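Local coordinates for conserved protein (Methanothermobacter thermautotrophicus, PDB 1I36) that is of unknown function but binds NADP and resembles 3-hydroxyacid dehydrogenases in structure, consistent with a role as an NADP-dependent oxidoreductase, at residues Thr14-Leu19 and Arg42-Thr47; Leu161-Thr166 and Lys224-Met229; Ala171-Thr176 and Ser207-Ser212; Asp188-Leu193 and Asn199-Ser204. The protein carries 1 engineered substitution. All blocks are in the same frame, centred on the assembly; numbering follows the deposited sequence.

Interaction 1 (Thr14-Leu19 and Arg42-Thr47)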
loop_
_atom_site.group_PDB
_atom_site.type_symbol
_atom_site.label_atom_id
_atom_site.label_comp_id
_atom_site.label_asym_id
_atom_site.label_seq_id
_atom_site.Cartn_x
_atom_site.Cartn_y
_atom_site.Cartn_z
ATOM N N THR A 14 8.834 -14.351 -28.273
ATOM C CA THR A 14 8.291 -15.179 -27.209
ATOM C C THR A 14 6.933 -15.776 -27.574
ATOM O O THR A 14 6.743 -16.992 -27.477
ATOM C CB THR A 14 8.189 -14.357 -25.914
ATOM O OG1 THR A 14 9.486 -13.850 -25.588
ATOM C CG2 THR A 14 7.689 -15.198 -24.774
ATOM N N LEU A 15 5.993 -14.921 -27.984
ATOM C CA LEU A 15 4.648 -15.356 -28.372
ATOM C C LEU A 15 4.656 -16.178 -29.652
ATOM O O LEU A 15 3.984 -17.195 -29.726
ATOM C CB LEU A 15 3.727 -14.134 -28.581
ATOM C CG LEU A 15 3.541 -13.223 -27.357
ATOM C CD1 LEU A 15 2.648 -12.022 -27.697
ATOM C CD2 LEU A 15 2.950 -14.028 -26.218
ATOM N N ALA A 16 5.382 -15.729 -30.674
ATOM C CA ALA A 16 5.433 -16.464 -31.932
ATOM C C ALA A 16 5.988 -17.881 -31.739
ATOM O O ALA A 16 5.460 -18.839 -32.291
ATOM C CB ALA A 16 6.255 -15.713 -32.957
ATOM N N SER A 17 7.026 -18.002 -30.920
ATOM C CA SER A 17 7.662 -19.273 -30.635
ATOM C C SER A 17 6.660 -20.266 -29.999
ATOM O O SER A 17 6.611 -21.454 -30.382
ATOM C CB SER A 17 8.859 -19.012 -29.713
ATOM O OG SER A 17 9.571 -20.186 -29.438
ATOM N N ARG A 18 5.838 -19.770 -29.075
ATOM C CA ARG A 18 4.831 -20.599 -28.397
ATOM C C ARG A 18 3.748 -21.037 -29.380
ATOM O O ARG A 18 3.373 -22.221 -29.443
ATOM C CB ARG A 18 4.200 -19.833 -27.230
ATOM C CG ARG A 18 3.039 -20.539 -26.514
ATOM C CD ARG A 18 3.435 -21.939 -26.015
ATOM N NE ARG A 18 4.527 -21.897 -25.047
ATOM C CZ ARG A 18 4.376 -21.544 -23.770
ATOM N NH1 ARG A 18 3.178 -21.183 -23.315
ATOM N NH2 ARG A 18 5.399 -21.644 -22.923
ATOM N N LEU A 19 3.244 -20.081 -30.148
ATOM C CA LEU A 19 2.205 -20.356 -31.141
ATOM C C LEU A 19 2.678 -21.368 -32.198
ATOM O O LEU A 19 1.939 -22.270 -32.599
ATOM C CB LEU A 19 1.784 -19.043 -31.833
ATOM C CG LEU A 19 1.136 -17.955 -30.960
ATOM C CD1 LEU A 19 0.970 -16.684 -31.758
ATOM C CD2 LEU A 19 -0.239 -18.429 -30.463
ATOM N N ARG A 42 14.376 -15.692 -37.816
ATOM C CA ARG A 42 14.889 -16.932 -38.384
ATOM C C ARG A 42 15.161 -18.004 -37.328
ATOM O O ARG A 42 15.103 -19.196 -37.638
ATOM C CB ARG A 42 16.100 -16.639 -39.284
ATOM C CG ARG A 42 15.689 -15.735 -40.435
ATOM C CD ARG A 42 16.732 -15.550 -41.513
ATOM N NE ARG A 42 16.132 -14.818 -42.627
ATOM C CZ ARG A 42 16.785 -14.007 -43.454
ATOM N NH1 ARG A 42 18.090 -13.812 -43.317
ATOM N NH2 ARG A 42 16.112 -13.340 -44.382
ATOM N N THR A 43 15.435 -17.583 -36.089
ATOM C CA THR A 43 15.653 -18.520 -34.983
ATOM C C THR A 43 14.310 -19.216 -34.687
ATOM O O THR A 43 14.263 -20.422 -34.405
ATOM C CB THR A 43 16.117 -17.794 -33.697
ATOM O OG1 THR A 43 17.428 -17.261 -33.897
ATOM C CG2 THR A 43 16.159 -18.758 -32.509
ATOM N N VAL A 44 13.224 -18.436 -34.738
ATOM C CA VAL A 44 11.880 -18.946 -34.492
ATOM C C VAL A 44 11.381 -19.733 -35.701
ATOM O O VAL A 44 10.691 -20.743 -35.539
ATOM C CB VAL A 44 10.878 -17.786 -34.153
ATOM C CG1 VAL A 44 9.429 -18.306 -34.071
ATOM C CG2 VAL A 44 11.261 -17.139 -32.835
ATOM N N GLY A 45 11.760 -19.297 -36.907
ATOM C CA GLY A 45 11.313 -19.972 -38.120
ATOM C C GLY A 45 9.996 -19.430 -38.661
ATOM O O GLY A 45 9.150 -20.175 -39.171
ATOM N N VAL A 46 9.825 -18.116 -38.573
ATOM C CA VAL A 46 8.608 -17.484 -39.052
ATOM C C VAL A 46 8.576 -17.390 -40.563
ATOM O O VAL A 46 9.608 -17.407 -41.216
ATOM C CB VAL A 46 8.431 -16.058 -38.463
ATOM C CG1 VAL A 46 8.327 -16.128 -36.941
ATOM C CG2 VAL A 46 9.588 -15.178 -38.873
ATOM N N THR A 47 7.380 -17.319 -41.130
ATOM C CA THR A 47 7.262 -17.198 -42.566
ATOM C C THR A 47 7.526 -15.738 -42.929
ATOM O O THR A 47 6.867 -14.844 -42.415
ATOM C CB THR A 47 5.870 -17.635 -43.041
ATOM O OG1 THR A 47 5.721 -19.046 -42.814
ATOM C CG2 THR A 47 5.681 -17.328 -44.516
#

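Interaction 2 (Leu161-Thr166 and Lys224-Met229)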
loop_
_atom_site.group_PDB
_atom_site.type_symbol
_atom_site.label_atom_id
_atom_site.label_comp_id
_atom_site.label_asym_id
_atom_site.label_seq_id
_atom_site.Cartn_x
_atom_site.Cartn_y
_atom_site.Cartn_z
ATOM N N LEU A 161 -2.950 1.246 -13.866
ATOM C CA LEU A 161 -3.474 1.465 -12.512
ATOM C C LEU A 161 -2.836 0.531 -11.496
ATOM O O LEU A 161 -2.497 0.960 -10.381
ATOM C CB LEU A 161 -4.994 1.353 -12.500
ATOM C CG LEU A 161 -5.616 2.564 -13.208
ATOM C CD1 LEU A 161 -7.093 2.339 -13.473
ATOM C CD2 LEU A 161 -5.413 3.816 -12.360
ATOM N N ARG A 162 -2.629 -0.726 -11.881
ATOM C CA ARG A 162 -1.980 -1.693 -11.002
ATOM C C ARG A 162 -0.550 -1.246 -10.748
ATOM O O ARG A 162 -0.039 -1.341 -9.621
ATOM C CB ARG A 162 -1.964 -3.101 -11.608
ATOM C CG ARG A 162 -1.278 -4.123 -10.673
ATOM C CD ARG A 162 -1.385 -5.577 -11.102
ATOM N NE ARG A 162 -0.202 -6.010 -11.843
ATOM C CZ ARG A 162 0.069 -7.276 -12.170
ATOM N NH1 ARG A 162 -0.747 -8.265 -11.811
ATOM N NH2 ARG A 162 1.118 -7.540 -12.947
ATOM N N SER A 163 0.100 -0.781 -11.808
ATOM C CA SER A 163 1.476 -0.311 -11.751
ATOM C C SER A 163 1.591 0.909 -10.845
ATOM O O SER A 163 2.498 1.007 -10.002
ATOM C CB SER A 163 1.965 0.020 -13.175
ATOM O OG SER A 163 3.274 0.569 -13.139
ATOM N N SER A 164 0.639 1.815 -10.987
ATOM C CA SER A 164 0.597 3.029 -10.191
ATOM C C SER A 164 0.500 2.697 -8.697
ATOM O O SER A 164 1.209 3.276 -7.865
ATOM C CB SER A 164 -0.615 3.855 -10.594
ATOM O OG SER A 164 -0.620 5.073 -9.882
ATOM N N TYR A 165 -0.356 1.741 -8.367
ATOM C CA TYR A 165 -0.550 1.342 -6.967
ATOM C C TYR A 165 0.691 0.656 -6.393
ATOM O O TYR A 165 1.249 1.101 -5.371
ATOM C CB TYR A 165 -1.774 0.424 -6.829
ATOM C CG TYR A 165 -2.023 -0.025 -5.403
ATOM C CD1 TYR A 165 -1.526 -1.233 -4.942
ATOM C CD2 TYR A 165 -2.745 0.774 -4.520
ATOM C CE1 TYR A 165 -1.743 -1.651 -3.627
ATOM C CE2 TYR A 165 -2.972 0.370 -3.189
ATOM C CZ TYR A 165 -2.469 -0.837 -2.757
ATOM O OH TYR A 165 -2.662 -1.257 -1.456
ATOM N N THR A 166 1.178 -0.374 -7.078
ATOM C CA THR A 166 2.345 -1.108 -6.587
ATOM C C THR A 166 3.612 -0.263 -6.467
ATOM O O THR A 166 4.400 -0.452 -5.520
ATOM C CB THR A 166 2.602 -2.423 -7.370
ATOM O OG1 THR A 166 2.945 -2.120 -8.717
ATOM C CG2 THR A 166 1.348 -3.308 -7.352
ATOM N N LYS A 224 6.884 8.556 -14.436
ATOM C CA LYS A 224 6.551 9.739 -15.233
ATOM C C LYS A 224 5.434 9.343 -16.196
ATOM O O LYS A 224 4.486 10.096 -16.385
ATOM C CB LYS A 224 7.768 10.252 -16.013
ATOM C CG LYS A 224 8.921 10.719 -15.107
ATOM C CD LYS A 224 9.966 11.587 -15.826
ATOM C CE LYS A 224 10.644 10.853 -16.985
ATOM N NZ LYS A 224 11.798 11.628 -17.566
ATOM N N GLU A 225 5.514 8.131 -16.748
ATOM C CA GLU A 225 4.485 7.640 -17.676
ATOM C C GLU A 225 3.180 7.436 -16.936
ATOM O O GLU A 225 2.121 7.776 -17.448
ATOM C CB GLU A 225 4.893 6.303 -18.308
ATOM C CG GLU A 225 6.183 6.349 -19.086
ATOM C CD GLU A 225 6.660 4.965 -19.569
ATOM O OE1 GLU A 225 6.056 3.915 -19.211
ATOM O OE2 GLU A 225 7.664 4.943 -20.318
ATOM N N VAL A 226 3.245 6.802 -15.761
ATOM C CA VAL A 226 2.046 6.576 -14.955
ATOM C C VAL A 226 1.366 7.909 -14.668
ATOM O O VAL A 226 0.150 8.018 -14.740
ATOM C CB VAL A 226 2.374 5.865 -13.591
ATOM C CG1 VAL A 226 1.238 6.064 -12.583
ATOM C CG2 VAL A 226 2.617 4.389 -13.817
ATOM N N GLN A 227 2.156 8.911 -14.308
ATOM C CA GLN A 227 1.606 10.212 -14.016
ATOM C C GLN A 227 0.851 10.729 -15.253
ATOM O O GLN A 227 -0.280 11.189 -15.141
ATOM C CB GLN A 227 2.753 11.160 -13.630
ATOM C CG GLN A 227 2.458 12.669 -13.724
ATOM C CD GLN A 227 1.373 13.149 -12.782
ATOM O OE1 GLN A 227 1.398 12.855 -11.594
ATOM N NE2 GLN A 227 0.425 13.927 -13.310
ATOM N N ASP A 228 1.485 10.648 -16.424
ATOM C CA ASP A 228 0.821 11.114 -17.654
ATOM C C ASP A 228 -0.453 10.307 -17.940
ATOM O O ASP A 228 -1.506 10.890 -18.221
ATOM C CB ASP A 228 1.797 11.084 -18.839
ATOM C CG ASP A 228 2.827 12.205 -18.754
ATOM O OD1 ASP A 228 2.601 13.156 -17.979
ATOM O OD2 ASP A 228 3.876 12.136 -19.430
ATOM N N MET A 229 -0.398 8.987 -17.743
ATOM C CA MET A 229 -1.564 8.146 -17.980
ATOM C C MET A 229 -2.704 8.484 -17.026
ATOM O O MET A 229 -3.846 8.653 -17.458
ATOM C CB MET A 229 -1.187 6.659 -17.953
ATOM C CG MET A 229 -0.214 6.252 -19.115
ATOM S SD MET A 229 0.205 4.469 -19.246
ATOM C CE MET A 229 1.665 4.484 -20.440
#

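Interaction 3 (Ala171-Thr176 and Ser207-Ser212)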
loop_
_atom_site.group_PDB
_atom_site.type_symbol
_atom_site.label_atom_id
_atom_site.label_comp_id
_atom_site.label_asym_id
_atom_site.label_seq_id
_atom_site.Cartn_x
_atom_site.Cartn_y
_atom_site.Cartn_z
ATOM N N ALA A 171 7.205 3.184 -2.671
ATOM C CA ALA A 171 7.718 4.468 -2.218
ATOM C C ALA A 171 7.307 4.755 -0.761
ATOM O O ALA A 171 8.084 5.342 0.005
ATOM C CB ALA A 171 7.215 5.576 -3.115
ATOM N N LEU A 172 6.058 4.431 -0.427
ATOM C CA LEU A 172 5.531 4.657 0.924
ATOM C C LEU A 172 6.302 3.781 1.911
ATOM O O LEU A 172 6.694 4.233 3.002
ATOM C CB LEU A 172 4.037 4.321 0.996
ATOM C CG LEU A 172 3.070 5.249 0.256
ATOM C CD1 LEU A 172 1.694 4.576 0.115
ATOM C CD2 LEU A 172 2.919 6.610 0.991
ATOM N N LEU A 173 6.565 2.549 1.500
ATOM C CA LEU A 173 7.304 1.618 2.341
ATOM C C LEU A 173 8.706 2.138 2.593
ATOM O O LEU A 173 9.167 2.180 3.741
ATOM C CB LEU A 173 7.406 0.263 1.688
ATOM C CG LEU A 173 8.107 -0.755 2.583
ATOM C CD1 LEU A 173 7.181 -1.123 3.761
ATOM C CD2 LEU A 173 8.442 -1.991 1.766
ATOM N N TRP A 174 9.383 2.526 1.519
ATOM C CA TRP A 174 10.738 3.047 1.619
ATOM C C TRP A 174 10.847 4.242 2.554
ATOM O O TRP A 174 11.728 4.279 3.411
ATOM C CB TRP A 174 11.287 3.436 0.240
ATOM C CG TRP A 174 12.711 3.924 0.331
ATOM C CD1 TRP A 174 13.850 3.164 0.307
ATOM C CD2 TRP A 174 13.130 5.268 0.505
ATOM N NE1 TRP A 174 14.957 3.973 0.454
ATOM C CE2 TRP A 174 14.539 5.266 0.578
ATOM C CE3 TRP A 174 12.456 6.484 0.596
ATOM C CZ2 TRP A 174 15.272 6.425 0.742
ATOM C CZ3 TRP A 174 13.190 7.638 0.759
ATOM C CH2 TRP A 174 14.576 7.603 0.829
ATOM N N GLU A 175 9.982 5.233 2.385
ATOM C CA GLU A 175 10.048 6.391 3.251
ATOM C C GLU A 175 9.767 6.023 4.721
ATOM O O GLU A 175 10.473 6.494 5.627
ATOM C CB GLU A 175 9.112 7.500 2.779
ATOM C CG GLU A 175 9.085 8.691 3.739
ATOM C CD GLU A 175 8.574 9.962 3.118
ATOM O OE1 GLU A 175 7.356 10.213 3.156
ATOM O OE2 GLU A 175 9.405 10.737 2.609
ATOM N N THR A 176 8.755 5.195 4.950
ATOM C CA THR A 176 8.401 4.762 6.307
ATOM C C THR A 176 9.568 4.018 6.976
ATOM O O THR A 176 9.915 4.314 8.125
ATOM C CB THR A 176 7.159 3.854 6.297
ATOM O OG1 THR A 176 6.035 4.625 5.893
ATOM C CG2 THR A 176 6.865 3.274 7.696
ATOM N N SER A 207 11.607 -7.614 -0.407
ATOM C CA SER A 207 11.944 -7.882 -1.806
ATOM C C SER A 207 11.508 -6.734 -2.712
ATOM O O SER A 207 12.233 -6.359 -3.640
ATOM C CB SER A 207 11.329 -9.202 -2.278
ATOM O OG SER A 207 9.916 -9.156 -2.252
ATOM N N ARG A 208 10.323 -6.188 -2.438
ATOM C CA ARG A 208 9.779 -5.061 -3.194
ATOM C C ARG A 208 10.710 -3.856 -3.033
ATOM O O ARG A 208 10.968 -3.119 -3.981
ATOM C CB ARG A 208 8.364 -4.725 -2.681
ATOM C CG ARG A 208 8.066 -3.216 -2.502
ATOM C CD ARG A 208 6.712 -2.940 -1.838
ATOM N NE ARG A 208 5.570 -3.162 -2.728
ATOM C CZ ARG A 208 4.658 -4.119 -2.557
ATOM N NH1 ARG A 208 4.760 -4.952 -1.526
ATOM N NH2 ARG A 208 3.631 -4.230 -3.399
ATOM N N LEU A 209 11.220 -3.685 -1.818
ATOM C CA LEU A 209 12.117 -2.596 -1.468
ATOM C C LEU A 209 13.434 -2.709 -2.223
ATOM O O LEU A 209 13.940 -1.726 -2.766
ATOM C CB LEU A 209 12.383 -2.642 0.027
ATOM C CG LEU A 209 13.067 -1.477 0.734
ATOM C CD1 LEU A 209 12.070 -0.353 0.991
ATOM C CD2 LEU A 209 13.613 -1.997 2.055
ATOM N N LYS A 210 13.999 -3.913 -2.222
ATOM C CA LYS A 210 15.255 -4.179 -2.911
ATOM C C LYS A 210 15.141 -3.935 -4.417
ATOM O O LYS A 210 15.968 -3.241 -4.991
ATOM C CB LYS A 210 15.701 -5.618 -2.651
ATOM C CG LYS A 210 16.440 -5.825 -1.337
ATOM C CD LYS A 210 17.789 -5.103 -1.343
ATOM C CE LYS A 210 18.772 -5.707 -2.358
ATOM N NZ LYS A 210 19.158 -7.102 -2.015
ATOM N N SER A 211 14.105 -4.484 -5.044
ATOM C CA SER A 211 13.898 -4.316 -6.478
ATOM C C SER A 211 13.719 -2.847 -6.854
ATOM O O SER A 211 14.256 -2.391 -7.870
ATOM C CB SER A 211 12.676 -5.102 -6.934
ATOM O OG SER A 211 12.691 -6.414 -6.400
ATOM N N SER A 212 12.982 -2.108 -6.021
ATOM C CA SER A 212 12.726 -0.686 -6.253
ATOM C C SER A 212 13.999 0.146 -6.233
ATOM O O SER A 212 14.101 1.169 -6.922
ATOM C CB SER A 212 11.722 -0.131 -5.223
ATOM O OG SER A 212 10.387 -0.439 -5.604
#

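Interaction 4 (Asp188-Leu193 and Asn199-Ser204)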
loop_
_atom_site.group_PDB
_atom_site.type_symbol
_atom_site.label_atom_id
_atom_site.label_comp_id
_atom_site.label_asym_id
_atom_site.label_seq_id
_atom_site.Cartn_x
_atom_site.Cartn_y
_atom_site.Cartn_z
ATOM N N ASP A 188 11.036 -3.491 14.077
ATOM C CA ASP A 188 9.816 -3.396 14.882
ATOM C C ASP A 188 8.666 -2.939 13.988
ATOM O O ASP A 188 7.563 -3.466 14.054
ATOM C CB ASP A 188 10.002 -2.411 16.053
ATOM C CG ASP A 188 11.004 -2.909 17.089
ATOM O OD1 ASP A 188 10.957 -4.090 17.462
ATOM O OD2 ASP A 188 11.837 -2.111 17.540
ATOM N N VAL A 189 8.915 -1.924 13.168
ATOM C CA VAL A 189 7.857 -1.467 12.285
ATOM C C VAL A 189 7.459 -2.604 11.340
ATOM O O VAL A 189 6.275 -2.881 11.166
ATOM C CB VAL A 189 8.271 -0.218 11.511
ATOM C CG1 VAL A 189 7.163 0.172 10.497
ATOM C CG2 VAL A 189 8.491 0.948 12.523
ATOM N N LEU A 190 8.438 -3.292 10.758
ATOM C CA LEU A 190 8.113 -4.406 9.853
ATOM C C LEU A 190 7.273 -5.482 10.528
ATOM O O LEU A 190 6.277 -5.954 9.969
ATOM C CB LEU A 190 9.388 -5.024 9.297
ATOM C CG LEU A 190 9.996 -4.205 8.178
ATOM C CD1 LEU A 190 11.455 -4.597 7.923
ATOM C CD2 LEU A 190 9.127 -4.436 6.933
ATOM N N GLU A 191 7.629 -5.838 11.762
ATOM C CA GLU A 191 6.859 -6.858 12.482
ATOM C C GLU A 191 5.478 -6.379 12.836
ATOM O O GLU A 191 4.519 -7.168 12.842
ATOM C CB GLU A 191 7.574 -7.311 13.751
ATOM C CG GLU A 191 8.825 -8.146 13.492
ATOM C CD GLU A 191 9.500 -8.577 14.789
ATOM O OE1 GLU A 191 8.763 -8.876 15.758
ATOM O OE2 GLU A 191 10.752 -8.607 14.837
ATOM N N MET A 192 5.355 -5.091 13.151
ATOM C CA MET A 192 4.038 -4.562 13.488
ATOM C C MET A 192 3.190 -4.560 12.237
ATOM O O MET A 192 2.010 -4.857 12.308
ATOM C CB MET A 192 4.106 -3.167 14.127
ATOM C CG MET A 192 4.527 -3.196 15.601
ATOM S SD MET A 192 3.690 -4.465 16.646
ATOM C CE MET A 192 4.948 -5.594 16.718
ATOM N N LEU A 193 3.788 -4.250 11.087
ATOM C CA LEU A 193 3.030 -4.275 9.819
ATOM C C LEU A 193 2.536 -5.683 9.445
ATOM O O LEU A 193 1.413 -5.848 8.974
ATOM C CB LEU A 193 3.847 -3.684 8.677
ATOM C CG LEU A 193 3.980 -2.159 8.692
ATOM C CD1 LEU A 193 5.074 -1.745 7.750
ATOM C CD2 LEU A 193 2.655 -1.489 8.339
ATOM N N ASN A 199 -0.868 -11.223 5.467
ATOM C CA ASN A 199 0.103 -11.947 4.628
ATOM C C ASN A 199 1.549 -11.803 5.084
ATOM O O ASN A 199 1.877 -10.892 5.845
ATOM C CB ASN A 199 -0.036 -11.472 3.172
ATOM N N ASP A 200 2.416 -12.682 4.579
ATOM C CA ASP A 200 3.850 -12.686 4.905
ATOM C C ASP A 200 4.553 -11.330 4.841
ATOM O O ASP A 200 5.768 -11.266 4.943
ATOM C CB ASP A 200 4.565 -13.709 4.012
ATOM N N PHE A 201 3.775 -10.270 4.635
ATOM C CA PHE A 201 4.228 -8.879 4.541
ATOM C C PHE A 201 5.739 -8.636 4.593
ATOM O O PHE A 201 6.334 -8.201 3.596
ATOM C CB PHE A 201 3.526 -7.984 5.569
ATOM C CG PHE A 201 3.776 -6.518 5.348
ATOM C CD1 PHE A 201 3.001 -5.813 4.445
ATOM C CD2 PHE A 201 4.857 -5.872 5.945
ATOM C CE1 PHE A 201 3.298 -4.498 4.119
ATOM C CE2 PHE A 201 5.162 -4.551 5.617
ATOM C CZ PHE A 201 4.381 -3.870 4.701
ATOM N N ARG A 202 6.345 -8.859 5.760
ATOM C CA ARG A 202 7.774 -8.631 5.934
ATOM C C ARG A 202 8.617 -9.139 4.769
ATOM O O ARG A 202 9.539 -8.450 4.333
ATOM C CB ARG A 202 8.281 -9.206 7.254
ATOM C CG ARG A 202 9.750 -8.846 7.530
ATOM C CD ARG A 202 10.257 -9.355 8.870
ATOM N NE ARG A 202 11.676 -9.049 9.036
ATOM C CZ ARG A 202 12.657 -9.614 8.331
ATOM N NH1 ARG A 202 12.386 -10.532 7.405
ATOM N NH2 ARG A 202 13.913 -9.246 8.534
ATOM N N GLU A 203 8.289 -10.324 4.257
ATOM C CA GLU A 203 9.031 -10.898 3.138
ATOM C C GLU A 203 8.691 -10.259 1.798
ATOM O O GLU A 203 9.591 -9.925 1.031
ATOM C CB GLU A 203 8.839 -12.413 3.075
ATOM C CG GLU A 203 9.686 -13.192 4.082
ATOM C CD GLU A 203 11.197 -13.128 3.804
ATOM O OE1 GLU A 203 11.973 -13.647 4.639
ATOM O OE2 GLU A 203 11.614 -12.575 2.756
ATOM N N SER A 204 7.398 -10.102 1.511
ATOM C CA SER A 204 6.943 -9.476 0.260
ATOM C C SER A 204 7.402 -8.010 0.194
ATOM O O SER A 204 7.564 -7.450 -0.892
ATOM C CB SER A 204 5.410 -9.545 0.137
ATOM O OG SER A 204 4.952 -10.873 -0.091
#

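Interaction 1 (Thr14-Leu19 and Arg42-Thr47)
In the Rossmann-type NADP-binding domain, Ala16 and Ser17 of helix 10-21 meet Val44 at the end of helix 35-44. These are the connecting helices of two successive beta-alpha-beta crossovers, which link the parallel strands 2-6, 25-28 and 47-48. Here the two helices touch through a few atoms. The contact is small, a valine methyl resting on the helix backbone and on an alanine methyl. Val44 does most of the work: its CG1 branch stands anti to the backbone N (chi1 173°), which carries it onto the backbone of helix 10-21. There CG1 lies 4.0 Å from Ser17 N. The backbones come nearest at this point, with the CA atoms of Ser17 and Val44 5.7 Å apart. Ala16 suits its place because its single methyl meets the branched valine without filling more of the narrow gap. Ser17 lies nearer the surface, where a short polar side chain is well tolerated.

Immediately after Val44 the helix ends. Gly45, lacking a CB, takes a positive phi of 89° without crowding the carbonyl oxygen of Val44. The chain can then turn into strand 47-48, and Val46 packs its branches in the hydrophobic layer against Val26 and Phe8. Ala16 also packs on Phe8, a residue that binds NADP, and on Phe5 of strand 2-6, so the contact borders the cofactor-binding turn without touching the nucleotide. The apolar approach is completed by Ala16 CB, which sits 4.2 Å from Val44 CG1.

Interaction 2 (Leu161-Thr166 and Lys224-Met229)
Val226 of helix 216-231 inserts its two methyl branches against Ser163 and Ser164 of helix 154-182, the long helix that leads from the nucleotide-binding domain into the all-helical part of the chain. Early in 224-229, Glu225 reaches toward the cofactor side, where its OE1 accepts a hydrogen bond from ND2 of Asn89, an NADP-binding residue, and so probably helps to position it.

Val226 comes next and faces helix 154-182. A chi1 of 161° swings CG1 away from the valine's own nitrogen and brings it to 3.4 Å from Ser164 OG and 3.5 Å from Ser164 CB. The other branch, CG2, lies 3.9 Å from Ser163 OG. Valine suits the place because it forks at CB, so that one methyl is offered to each serine. Two short serines in succession allow the backbones to draw together, with the CA atoms of Ser164 and Val226 6.1 Å apart. Beyond the valine, Gln227 turns away from the facing helix.

In that helix, one turn beyond Arg162, Thr166 OG1 donates to Arg162 O at 3.2 Å, on the opposite face of the carbonyl plane from Thr166 N. The second subunit packs on Tyr165 and Thr166. Between Val226 and the serines the meeting is methyl against hydroxyl, so between the two segments it is van der Waals contact, while Ser163 OG spends its polarity on Lys167 NZ, to which it is hydrogen-bonded.

Interaction 3 (Ala171-Thr176 and Ser207-Ser212)
Ser207 O is gripped twice by Ser211, by OG at 2.8 Å and by the backbone N at 3.0 Å, the two donors arriving from opposite faces of the carbonyl plane. Both bonds lie within helix 202-214, on residues that do not touch helix 154-182, whereas the two residues after Ser207, Arg208 and Leu209, face it. The axes of the two segments cross at -97°, with a closest approach of 9.8 Å. Leu209 carries most of the contact: with chi1 at -168° it stretches away from its own backbone nitrogen until CD1 lies 3.7 Å from Trp174 CA. The same methyl is 4.1 Å from Leu173 CD2 and touches the indole at its edge, near the ring plane. A flexible, branched leucine can place one methyl in this corner between a bulky ring and another leucine. Arg208 contributes its aliphatic part, CD lying 4.1 Å from Leu173 CD2, where the chain bends at chi3. Trp174 NE1 is taken up by Gln261 O, which ties the indole to the C-terminal segment. Helix 238-249 covers Trp174 with Ile245 and Leu249, and Tyr165 of the second subunit packs on Leu173, placing the crossing between a third helix and the dimer interface.

Interaction 4 (Asp188-Leu193 and Asn199-Ser204)
An apolar contact, Leu190 and Leu193 against Phe201 and Arg202, joins two consecutive helices in the all-helical part of the chain: helix 186-194 and the start of helix 202-214. Phe201, just before helix 202-214, leaves its backbone toward helix 186-194, and its ring meets both leucines. Leu193 lies across the ring obliquely. Its CB is 3.4 Å from Phe201 CE2, and its CD1 is 3.5 Å from the same carbon. Leu190 comes to the ring from its edge, CD2 lying near the ring plane at 4.2 Å from CE2. Two leucines one turn apart on a helix thus both touch the CE2 side of one ring. Asn199 and Asp200 are poorly ordered, and the backbone leading into Phe201 is poorly defined.

Arg202 works differently. Its extended chain brings CG to 4.2 Å from Leu190 CB, and the guanidinium goes on to Glu187, whose OE1 forms a salt bridge with NE. A long side chain suits the place, since its aliphatic stem covers the leucine while its charge is met beyond it.

Helix 186-194 also meets the second subunit: Asp188 and Glu191 form salt bridges with Arg148 of that subunit, whose Arg162 packs on Leu193. Within the chain the pair of helices lies beside helix 154-182, whose Leu177 packs on Leu190 and whose Leu173 packs on Phe201.

Interaction 1 belongs to the nucleotide-binding domain, and the other three to the helical part. Its centre is about 32 Å from that of interaction 2 and about 43 Å from that of interaction 4. Neither interaction 1 nor interaction 2 touches the cofactor: the side chains of Ala16 and Ser163 are about 11 and 10 Å from bound NADP. Interactions 2 and 3 share helix 154-182, with centres about 16 Å apart. Interactions 3 and 4 share helix 202-214 and touch, Leu173 CD1 lying 4.0 Å from Phe201 CZ. Along the chain interaction 4 is nested within interaction 3, and that within interaction 2; all three border the second subunit.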